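Local coordinates for protein aldose 1-epimerase (Caenorhabditis elegans, PDB 1LUR) that probably interconverts the alpha and beta anomers of aldose sugars such as galactose, at residues D142-V147 and I154-A159; R150-I155 and E330-F335; E185-M190 and G221-E226. One frame throughout, in Å; residues are numbered along the deposited sequence.

All three contacts belong to one antiparallel sheet of the mutarotase fold, a fold with many strands and very little helix. Interactions 1 and 2 share Ile154 and Ile155 and lie on opposite edges of strand 152-160: strand 138-147 pairs with one edge, strand 327-337 with the other, and the two centres are only 10 Å apart. Interaction 3 lies at the far end of the sheet, its centre 21 Å from that of interaction 2 and 28 Å from that of interaction 1. Along the chain interaction 1 closes first, and both segments of interaction 3 fall between the two of interaction 2, so the sheet is completed only when the C-terminal strand 327-337 pairs with 152-160.

Interaction 1: residues D142-V147 and I154-A159; sequences DVTYTV and IIEHHA
Six backbone hydrogen bonds tie 142-147 to 154-159, two at each of the antiparallel pairs Asp142-His158, Thr144-Glu156 and Thr146-Ile154. The shortest runs from Ile154 N to Thr146 O at 2.7 Å and is almost straight (173°). Between these pairs the alpha hydrogens take part: Val143 CA lies 3.3 Å from Glu156 O, and Ile155 CA makes a similar CA-H...O contact with Thr144 O.

Apolar contacts fill the face that carries Val143, Tyr145, Ile155 and His157. Tyr145 and Ile155 lie side by side and point the same way. In Ile155, chi1 (-60°) sets CG1 beside the ring, and the extended chi2 (-177°) takes CD1 to 3.7 Å from Tyr145 CE2. Beta-branched Val143 suits this buried strand position, its CG2 resting 3.6 Å from His157 CD2. An alanine at Ile155 would probably leave a gap beside the Tyr145 ring, since CG1 and CD1 supply its contacts across this strand pair.

Water joins side chains on both faces. On the buried one, a water donates to Tyr145 OH and lies in the plane of the His157 ring, 3.0 Å from NE2; the same hydroxyl also bonds Ala32 O, and His157 ND1 bonds Tyr273 OH, so the polar ends of both rings are satisfied. On the other face, polar residues suit the more accessible surface: a second water lies 2.7 Å from Thr146 OG1 and is within hydrogen-bonding distance of Ile154 O and Glu156 OE2, while Thr146 OG1 also bonds Ser121 OG.

Two successive antiparallel strands joined by a short loop form a beta hairpin, here 138-147 and 152-160 within the large antiparallel sheet of the mutarotase fold.

Interaction 2: residues R150-I155 and E330-F335; sequences RNQLII and EIVYTF
Leu153 and Tyr333 form a hydrogen-bonded pair in the antiparallel join between strands 152-160 and 327-337, in the middle of the large sheet of this galactose mutarotase-like fold. Their two backbone bonds are repeated between Ile155 and Ile331. Beyond the last paired residues, Phe335 N donates to Asn151 O at 3.0 Å and extends the ladder into the turn, where Asn151 has positive phi (59°), a conformation that asparagine tolerates well.

Apolar side chains gather on the face of Leu153, Ile155, Ile331 and Tyr333. Ile155 CD1 reaches Tyr333 CE1 at 3.5 Å, its side chain crossing that of the tyrosine obliquely, while Leu153 O lies in the plane of the same ring, at its edge near CD1. Leu153 CB likewise meets the Phe335 ring in its plane, 3.8 Å from CE1. Leu34 and Leu37 of strand 33-40 pack against Leu153, and Leu37 also touches Phe335, so large hydrophobic residues suit this buried side.

Gln152, Ile154, Val332 and Thr334 occupy the reverse face. Val332 CG1, anti to its backbone N (chi1 -177°), meets the amide end of Gln152 and lies 4.2 Å from Ile154 CG1. A glutamine fits here because its long chain has both methylenes to pack and an amide to bond: Asn148 ND2 donates to its OE1. Its NE2 lies over one face of the Arg150 guanidinium, and from there donates to Thr334 OG1 at 3.1 Å, the hydroxyl sitting 19° out of the amide plane.

Interaction 3: residues E185-M190 and G221-E226; sequences EHFLEM and GKQLKE
Phe187 CG lies beside its backbone N, anti to the carbonyl carbon (chi1 -79°), and Gln223 CG takes the same position on its own residue (chi1 -70°), bringing a methylene over the phenylalanine ring. Gln223 CG stands 3.5 Å from the centroid of the Phe187 ring, a CH-pi contact, with the amide plane only 24° from that of the ring. Glutamine suits the site because its end is polar too: NE2 donates to a lone pair of Glu185 O at 3.0 Å and, more weakly, to Glu185 OE1. Trp259 also meets the Phe187 ring.

The backbones pair through two bonds between Leu188 and Lys222, and Leu224 N donates to His186 O at 3.0 Å. On the face of Leu188 and Lys222, Leu188 CD2 and Leu224 CD2 touch at 3.7 Å, with Phe258 against both leucines. Gly221 has positive phi, and its CA lies 3.6 Å from Glu189 CB, where a CB would come too close to Glu189 OE1 as it now stands, which suits glycine.

This is a short antiparallel edge pairing: strand 222-223, running into a type I turn from Gln223 to Glu226, closes one end of the large mutarotase sheet.

Interaction 1: residues D142-V147 and I154-A159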
loop_
_atom_site.group_PDB
_atom_site.type_symbol
_atom_site.label_atom_id
_atom_site.label_comp_id
_atom_site.label_asym_id
_atom_site.label_seq_id
_atom_site.Cartn_x
_atom_site.Cartn_y
_atom_site.Cartn_z
ATOM N N ASP A 142 10.790 1.494 10.940
ATOM C CA ASP A 142 11.513 0.346 10.419
ATOM C C ASP A 142 10.532 -0.542 9.663
ATOM O O ASP A 142 9.480 -0.906 10.188
ATOM C CB ASP A 142 12.166 -0.438 11.561
ATOM C CG ASP A 142 13.456 0.202 12.039
ATOM O OD1 ASP A 142 13.435 1.393 12.424
ATOM O OD2 ASP A 142 14.499 -0.490 12.024
ATOM N N VAL A 143 10.879 -0.867 8.421
ATOM C CA VAL A 143 10.045 -1.708 7.576
ATOM C C VAL A 143 10.849 -2.910 7.098
ATOM O O VAL A 143 11.984 -2.764 6.631
ATOM C CB VAL A 143 9.539 -0.924 6.348
ATOM C CG1 VAL A 143 8.996 -1.882 5.297
ATOM C CG2 VAL A 143 8.460 0.058 6.783
ATOM N N THR A 144 10.255 -4.094 7.208
ATOM C CA THR A 144 10.933 -5.312 6.783
ATOM C C THR A 144 10.141 -6.092 5.750
ATOM O O THR A 144 8.915 -6.189 5.834
ATOM C CB THR A 144 11.199 -6.256 7.986
ATOM O OG1 THR A 144 11.959 -5.567 8.987
ATOM C CG2 THR A 144 11.980 -7.501 7.528
ATOM N N TYR A 145 10.853 -6.616 4.756
ATOM C CA TYR A 145 10.249 -7.408 3.700
ATOM C C TYR A 145 10.910 -8.770 3.859
ATOM O O TYR A 145 12.141 -8.860 3.908
ATOM C CB TYR A 145 10.578 -6.868 2.313
ATOM C CG TYR A 145 9.871 -5.595 1.934
ATOM C CD1 TYR A 145 10.467 -4.352 2.157
ATOM C CD2 TYR A 145 8.639 -5.630 1.279
ATOM C CE1 TYR A 145 9.862 -3.174 1.725
ATOM C CE2 TYR A 145 8.022 -4.453 0.843
ATOM C CZ TYR A 145 8.645 -3.230 1.066
ATOM O OH TYR A 145 8.069 -2.070 0.601
ATOM N N THR A 146 10.101 -9.818 3.947
ATOM C CA THR A 146 10.625 -11.166 4.104
ATOM C C THR A 146 9.832 -12.155 3.260
ATOM O O THR A 146 8.613 -12.047 3.145
ATOM C CB THR A 146 10.537 -11.610 5.581
ATOM O OG1 THR A 146 11.291 -10.706 6.403
ATOM C CG2 THR A 146 11.075 -13.036 5.756
ATOM N N VAL A 147 10.530 -13.098 2.640
ATOM C CA VAL A 147 9.873 -14.108 1.820
ATOM C C VAL A 147 10.171 -15.425 2.526
ATOM O O VAL A 147 11.250 -15.586 3.097
ATOM C CB VAL A 147 10.438 -14.159 0.391
ATOM C CG1 VAL A 147 9.965 -12.953 -0.402
ATOM C CG2 VAL A 147 11.964 -14.211 0.436
ATOM N N ILE A 154 6.117 -11.162 3.498
ATOM C CA ILE A 154 5.654 -10.547 4.731
ATOM C C ILE A 154 6.215 -9.140 4.861
ATOM O O ILE A 154 7.429 -8.929 4.742
ATOM C CB ILE A 154 6.100 -11.362 5.964
ATOM C CG1 ILE A 154 5.425 -12.737 5.951
ATOM C CG2 ILE A 154 5.768 -10.599 7.243
ATOM C CD1 ILE A 154 5.921 -13.669 7.033
ATOM N N ILE A 155 5.327 -8.176 5.082
ATOM C CA ILE A 155 5.746 -6.793 5.236
ATOM C C ILE A 155 5.413 -6.405 6.665
ATOM O O ILE A 155 4.259 -6.488 7.090
ATOM C CB ILE A 155 4.993 -5.807 4.311
ATOM C CG1 ILE A 155 5.208 -6.157 2.839
ATOM C CG2 ILE A 155 5.500 -4.388 4.571
ATOM C CD1 ILE A 155 4.550 -5.167 1.884
ATOM N N GLU A 156 6.429 -6.006 7.415
ATOM C CA GLU A 156 6.227 -5.605 8.794
ATOM C C GLU A 156 6.468 -4.112 8.869
ATOM O O GLU A 156 7.395 -3.596 8.250
ATOM C CB GLU A 156 7.214 -6.301 9.717
ATOM C CG GLU A 156 7.009 -7.785 9.851
ATOM C CD GLU A 156 8.191 -8.445 10.519
ATOM O OE1 GLU A 156 8.515 -8.072 11.673
ATOM O OE2 GLU A 156 8.803 -9.329 9.885
ATOM N N HIS A 157 5.617 -3.431 9.623
ATOM C CA HIS A 157 5.717 -1.994 9.801
ATOM C C HIS A 157 5.895 -1.772 11.300
ATOM O O HIS A 157 5.033 -2.136 12.086
ATOM C CB HIS A 157 4.432 -1.318 9.305
ATOM C CG HIS A 157 4.319 -1.250 7.814
ATOM N ND1 HIS A 157 3.153 -0.890 7.171
ATOM C CD2 HIS A 157 5.238 -1.458 6.840
ATOM C CE1 HIS A 157 3.359 -0.877 5.866
ATOM N NE2 HIS A 157 4.616 -1.217 5.639
ATOM N N HIS A 158 7.026 -1.195 11.690
ATOM C CA HIS A 158 7.305 -0.938 13.094
ATOM C C HIS A 158 7.775 0.498 13.294
ATOM O O HIS A 158 8.349 1.094 12.388
ATOM C CB HIS A 158 8.396 -1.894 13.592
ATOM C CG HIS A 158 8.846 -1.616 14.993
ATOM N ND1 HIS A 158 8.099 -1.961 16.101
ATOM C CD2 HIS A 158 9.959 -1.005 15.466
ATOM C CE1 HIS A 158 8.732 -1.575 17.194
ATOM N NE2 HIS A 158 9.864 -0.993 16.836
ATOM N N ALA A 159 7.539 1.045 14.481
ATOM C CA ALA A 159 7.959 2.412 14.763
ATOM C C ALA A 159 7.835 2.805 16.226
ATOM O O ALA A 159 7.058 2.223 16.981
ATOM C CB ALA A 159 7.163 3.400 13.900
HETATM O O HOH W 1 6.009 -1.169 2.983
HETATM O O HOH W 2 9.058 -9.332 7.076
#

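Interaction 2: residues R150-I155 and E330-F335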
loop_
_atom_site.group_PDB
_atom_site.type_symbol
_atom_site.label_atom_id
_atom_site.label_comp_id
_atom_site.label_asym_id
_atom_site.label_seq_id
_atom_site.Cartn_x
_atom_site.Cartn_y
_atom_site.Cartn_z
ATOM N N ARG A 150 6.639 -20.701 2.486
ATOM C CA ARG A 150 5.202 -20.843 2.297
ATOM C C ARG A 150 4.777 -19.945 1.139
ATOM O O ARG A 150 3.589 -19.709 0.922
ATOM C CB ARG A 150 4.468 -20.440 3.577
ATOM C CG ARG A 150 4.833 -21.277 4.798
ATOM C CD ARG A 150 4.216 -20.694 6.063
ATOM N NE ARG A 150 2.766 -20.553 5.942
ATOM C CZ ARG A 150 1.998 -19.904 6.815
ATOM N NH1 ARG A 150 2.536 -19.327 7.884
ATOM N NH2 ARG A 150 0.687 -19.829 6.614
ATOM N N ASN A 151 5.759 -19.458 0.386
ATOM C CA ASN A 151 5.512 -18.578 -0.756
ATOM C C ASN A 151 4.789 -17.315 -0.327
ATOM O O ASN A 151 3.878 -16.833 -1.011
ATOM C CB ASN A 151 4.699 -19.280 -1.842
ATOM C CG ASN A 151 5.508 -20.303 -2.596
ATOM O OD1 ASN A 151 6.677 -20.076 -2.905
ATOM N ND2 ASN A 151 4.888 -21.434 -2.914
ATOM N N GLN A 152 5.205 -16.783 0.813
ATOM C CA GLN A 152 4.602 -15.572 1.338
ATOM C C GLN A 152 5.591 -14.420 1.389
ATOM O O GLN A 152 6.794 -14.614 1.583
ATOM C CB GLN A 152 4.093 -15.793 2.762
ATOM C CG GLN A 152 3.146 -16.955 2.944
ATOM C CD GLN A 152 2.699 -17.082 4.380
ATOM O OE1 GLN A 152 3.517 -17.036 5.298
ATOM N NE2 GLN A 152 1.394 -17.243 4.585
ATOM N N LEU A 153 5.066 -13.218 1.197
ATOM C CA LEU A 153 5.868 -12.010 1.241
ATOM C C LEU A 153 5.284 -11.361 2.489
ATOM O O LEU A 153 4.080 -11.090 2.550
ATOM C CB LEU A 153 5.623 -11.103 0.033
ATOM C CG LEU A 153 6.195 -9.688 0.214
ATOM C CD1 LEU A 153 7.719 -9.745 0.329
ATOM C CD2 LEU A 153 5.788 -8.816 -0.963
ATOM N N ILE A 154 6.117 -11.162 3.498
ATOM C CA ILE A 154 5.654 -10.547 4.731
ATOM C C ILE A 154 6.215 -9.140 4.861
ATOM O O ILE A 154 7.429 -8.929 4.742
ATOM C CB ILE A 154 6.100 -11.362 5.964
ATOM C CG1 ILE A 154 5.425 -12.737 5.951
ATOM C CG2 ILE A 154 5.768 -10.599 7.243
ATOM C CD1 ILE A 154 5.921 -13.669 7.033
ATOM N N ILE A 155 5.327 -8.176 5.082
ATOM C CA ILE A 155 5.746 -6.793 5.236
ATOM C C ILE A 155 5.413 -6.405 6.665
ATOM O O ILE A 155 4.259 -6.488 7.090
ATOM C CB ILE A 155 4.993 -5.807 4.311
ATOM C CG1 ILE A 155 5.208 -6.157 2.839
ATOM C CG2 ILE A 155 5.500 -4.388 4.571
ATOM C CD1 ILE A 155 4.550 -5.167 1.884
ATOM N N GLU A 330 1.370 -5.629 10.259
ATOM C CA GLU A 330 1.953 -6.529 9.277
ATOM C C GLU A 330 0.969 -6.841 8.161
ATOM O O GLU A 330 -0.251 -6.731 8.327
ATOM C CB GLU A 330 2.420 -7.841 9.930
ATOM C CG GLU A 330 1.307 -8.794 10.318
ATOM C CD GLU A 330 1.804 -10.213 10.587
ATOM O OE1 GLU A 330 0.963 -11.080 10.894
ATOM O OE2 GLU A 330 3.028 -10.463 10.489
ATOM N N ILE A 331 1.525 -7.219 7.019
ATOM C CA ILE A 331 0.750 -7.561 5.839
ATOM C C ILE A 331 1.376 -8.836 5.306
ATOM O O ILE A 331 2.584 -8.873 5.060
ATOM C CB ILE A 331 0.872 -6.485 4.743
ATOM C CG1 ILE A 331 0.503 -5.109 5.299
ATOM C CG2 ILE A 331 -0.053 -6.820 3.597
ATOM C CD1 ILE A 331 0.773 -3.960 4.328
ATOM N N VAL A 332 0.573 -9.885 5.145
ATOM C CA VAL A 332 1.096 -11.144 4.634
ATOM C C VAL A 332 0.485 -11.466 3.276
ATOM O O VAL A 332 -0.727 -11.649 3.167
ATOM C CB VAL A 332 0.807 -12.314 5.603
ATOM C CG1 VAL A 332 1.441 -13.606 5.065
ATOM C CG2 VAL A 332 1.361 -11.990 6.978
ATOM N N TYR A 333 1.326 -11.501 2.243
ATOM C CA TYR A 333 0.872 -11.805 0.891
ATOM C C TYR A 333 1.250 -13.251 0.591
ATOM O O TYR A 333 2.425 -13.616 0.674
ATOM C CB TYR A 333 1.562 -10.922 -0.157
ATOM C CG TYR A 333 1.391 -9.435 0.019
ATOM C CD1 TYR A 333 2.062 -8.753 1.029
ATOM C CD2 TYR A 333 0.581 -8.701 -0.850
ATOM C CE1 TYR A 333 1.938 -7.378 1.168
ATOM C CE2 TYR A 333 0.449 -7.325 -0.718
ATOM C CZ TYR A 333 1.127 -6.671 0.289
ATOM O OH TYR A 333 1.004 -5.307 0.426
ATOM N N THR A 334 0.264 -14.070 0.250
ATOM C CA THR A 334 0.532 -15.469 -0.064
ATOM C C THR A 334 0.277 -15.671 -1.546
ATOM O O THR A 334 -0.801 -15.347 -2.043
ATOM C CB THR A 334 -0.385 -16.428 0.722
ATOM O OG1 THR A 334 -0.155 -16.274 2.126
ATOM C CG2 THR A 334 -0.096 -17.874 0.331
ATOM N N PHE A 335 1.273 -16.200 -2.251
ATOM C CA PHE A 335 1.151 -16.443 -3.678
ATOM C C PHE A 335 0.934 -17.928 -3.941
ATOM O O PHE A 335 1.607 -18.777 -3.353
ATOM C CB PHE A 335 2.402 -15.947 -4.400
ATOM C CG PHE A 335 2.700 -14.497 -4.150
ATOM C CD1 PHE A 335 3.523 -14.111 -3.095
ATOM C CD2 PHE A 335 2.109 -13.511 -4.935
ATOM C CE1 PHE A 335 3.751 -12.766 -2.822
ATOM C CE2 PHE A 335 2.330 -12.158 -4.670
ATOM C CZ PHE A 335 3.152 -11.788 -3.610
HETATM O O HOH W 3 1.994 -21.506 -2.825
#

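Interaction 3: residues E185-M190 and G221-E226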
loop_
_atom_site.group_PDB
_atom_site.type_symbol
_atom_site.label_atom_id
_atom_site.label_comp_id
_atom_site.label_asym_id
_atom_site.label_seq_id
_atom_site.Cartn_x
_atom_site.Cartn_y
_atom_site.Cartn_z
ATOM N N GLU A 185 -10.395 -8.002 -16.079
ATOM C CA GLU A 185 -10.748 -9.419 -16.037
ATOM C C GLU A 185 -10.341 -10.136 -14.751
ATOM O O GLU A 185 -10.846 -11.222 -14.457
ATOM C CB GLU A 185 -10.149 -10.135 -17.250
ATOM C CG GLU A 185 -10.693 -9.630 -18.583
ATOM C CD GLU A 185 -12.178 -9.907 -18.751
ATOM O OE1 GLU A 185 -12.557 -11.095 -18.849
ATOM O OE2 GLU A 185 -12.968 -8.938 -18.779
ATOM N N HIS A 186 -9.435 -9.539 -13.983
ATOM C CA HIS A 186 -8.996 -10.158 -12.736
ATOM C C HIS A 186 -10.179 -10.326 -11.792
ATOM O O HIS A 186 -11.114 -9.524 -11.802
ATOM C CB HIS A 186 -7.940 -9.298 -12.043
ATOM C CG HIS A 186 -6.570 -9.427 -12.625
ATOM N ND1 HIS A 186 -6.282 -9.105 -13.932
ATOM C CD2 HIS A 186 -5.401 -9.818 -12.065
ATOM C CE1 HIS A 186 -4.993 -9.289 -14.154
ATOM N NE2 HIS A 186 -4.435 -9.720 -13.037
ATOM N N PHE A 187 -10.138 -11.375 -10.979
ATOM C CA PHE A 187 -11.208 -11.630 -10.030
ATOM C C PHE A 187 -10.752 -11.130 -8.672
ATOM O O PHE A 187 -9.568 -11.214 -8.335
ATOM C CB PHE A 187 -11.512 -13.124 -9.931
ATOM C CG PHE A 187 -12.355 -13.655 -11.054
ATOM C CD1 PHE A 187 -11.842 -13.764 -12.342
ATOM C CD2 PHE A 187 -13.663 -14.059 -10.818
ATOM C CE1 PHE A 187 -12.621 -14.272 -13.378
ATOM C CE2 PHE A 187 -14.450 -14.568 -11.846
ATOM C CZ PHE A 187 -13.925 -14.675 -13.129
ATOM N N LEU A 188 -11.689 -10.608 -7.892
ATOM C CA LEU A 188 -11.364 -10.101 -6.571
ATOM C C LEU A 188 -12.451 -10.490 -5.588
ATOM O O LEU A 188 -13.642 -10.386 -5.886
ATOM C CB LEU A 188 -11.218 -8.576 -6.610
ATOM C CG LEU A 188 -10.743 -7.868 -5.336
ATOM C CD1 LEU A 188 -9.347 -8.355 -4.952
ATOM C CD2 LEU A 188 -10.732 -6.361 -5.574
ATOM N N GLU A 189 -12.034 -10.954 -4.417
ATOM C CA GLU A 189 -12.965 -11.360 -3.376
ATOM C C GLU A 189 -12.466 -10.793 -2.055
ATOM O O GLU A 189 -11.317 -11.015 -1.667
ATOM C CB GLU A 189 -13.054 -12.886 -3.299
ATOM C CG GLU A 189 -13.967 -13.393 -2.199
ATOM C CD GLU A 189 -14.513 -14.778 -2.493
ATOM O OE1 GLU A 189 -15.318 -14.910 -3.440
ATOM O OE2 GLU A 189 -14.139 -15.732 -1.781
HETATM N N MSE A 190 -13.332 -10.057 -1.366
HETATM C CA MSE A 190 -12.966 -9.455 -0.090
HETATM C C MSE A 190 -13.995 -9.612 1.009
HETATM O O MSE A 190 -15.201 -9.560 0.769
HETATM C CB MSE A 190 -12.713 -7.960 -0.270
HETATM C CG MSE A 190 -11.263 -7.549 -0.309
HETATM SE SE MSE A 190 -11.111 -5.676 0.172
HETATM C CE MSE A 190 -10.923 -5.870 2.085
ATOM N N GLY A 221 -16.724 -12.520 -4.815
ATOM C CA GLY A 221 -15.663 -12.687 -5.790
ATOM C C GLY A 221 -16.140 -12.458 -7.210
ATOM O O GLY A 221 -16.868 -13.279 -7.768
ATOM N N LYS A 222 -15.732 -11.341 -7.798
ATOM C CA LYS A 222 -16.124 -11.010 -9.161
ATOM C C LYS A 222 -14.966 -10.337 -9.884
ATOM O O LYS A 222 -13.924 -10.070 -9.289
ATOM C CB LYS A 222 -17.331 -10.070 -9.158
ATOM C CG LYS A 222 -17.059 -8.705 -8.530
ATOM C CD LYS A 222 -18.058 -7.670 -9.035
ATOM C CE LYS A 222 -17.836 -6.296 -8.416
ATOM N NZ LYS A 222 -18.183 -6.265 -6.969
ATOM N N GLN A 223 -15.148 -10.063 -11.170
ATOM C CA GLN A 223 -14.103 -9.416 -11.948
ATOM C C GLN A 223 -14.191 -7.912 -11.737
ATOM O O GLN A 223 -15.283 -7.358 -11.601
ATOM C CB GLN A 223 -14.254 -9.750 -13.430
ATOM C CG GLN A 223 -13.927 -11.191 -13.773
ATOM C CD GLN A 223 -14.294 -11.535 -15.198
ATOM O OE1 GLN A 223 -15.471 -11.524 -15.562
ATOM N NE2 GLN A 223 -13.293 -11.834 -16.017
ATOM N N LEU A 224 -13.037 -7.255 -11.712
ATOM C CA LEU A 224 -12.985 -5.813 -11.512
ATOM C C LEU A 224 -13.793 -5.019 -12.530
ATOM O O LEU A 224 -14.368 -3.987 -12.192
ATOM C CB LEU A 224 -11.532 -5.337 -11.516
ATOM C CG LEU A 224 -10.714 -5.829 -10.322
ATOM C CD1 LEU A 224 -9.275 -5.378 -10.467
ATOM C CD2 LEU A 224 -11.322 -5.295 -9.031
ATOM N N LYS A 225 -13.846 -5.500 -13.769
ATOM C CA LYS A 225 -14.596 -4.803 -14.810
ATOM C C LYS A 225 -16.032 -4.513 -14.384
ATOM O O LYS A 225 -16.705 -3.672 -14.979
ATOM C CB LYS A 225 -14.609 -5.615 -16.111
ATOM C CG LYS A 225 -15.301 -6.970 -16.011
ATOM C CD LYS A 225 -15.464 -7.603 -17.387
ATOM C CE LYS A 225 -16.052 -9.006 -17.296
ATOM N NZ LYS A 225 -17.338 -9.049 -16.537
ATOM N N GLU A 226 -16.499 -5.200 -13.347
ATOM C CA GLU A 226 -17.858 -4.992 -12.872
ATOM C C GLU A 226 -17.956 -3.932 -11.778
ATOM O O GLU A 226 -17.913 -4.240 -10.587
ATOM C CB GLU A 226 -18.440 -6.319 -12.384
ATOM C CG GLU A 226 -18.288 -7.442 -13.405
ATOM C CD GLU A 226 -19.252 -8.588 -13.177
ATOM O OE1 GLU A 226 -19.254 -9.168 -12.069
ATOM O OE2 GLU A 226 -20.011 -8.912 -14.116
#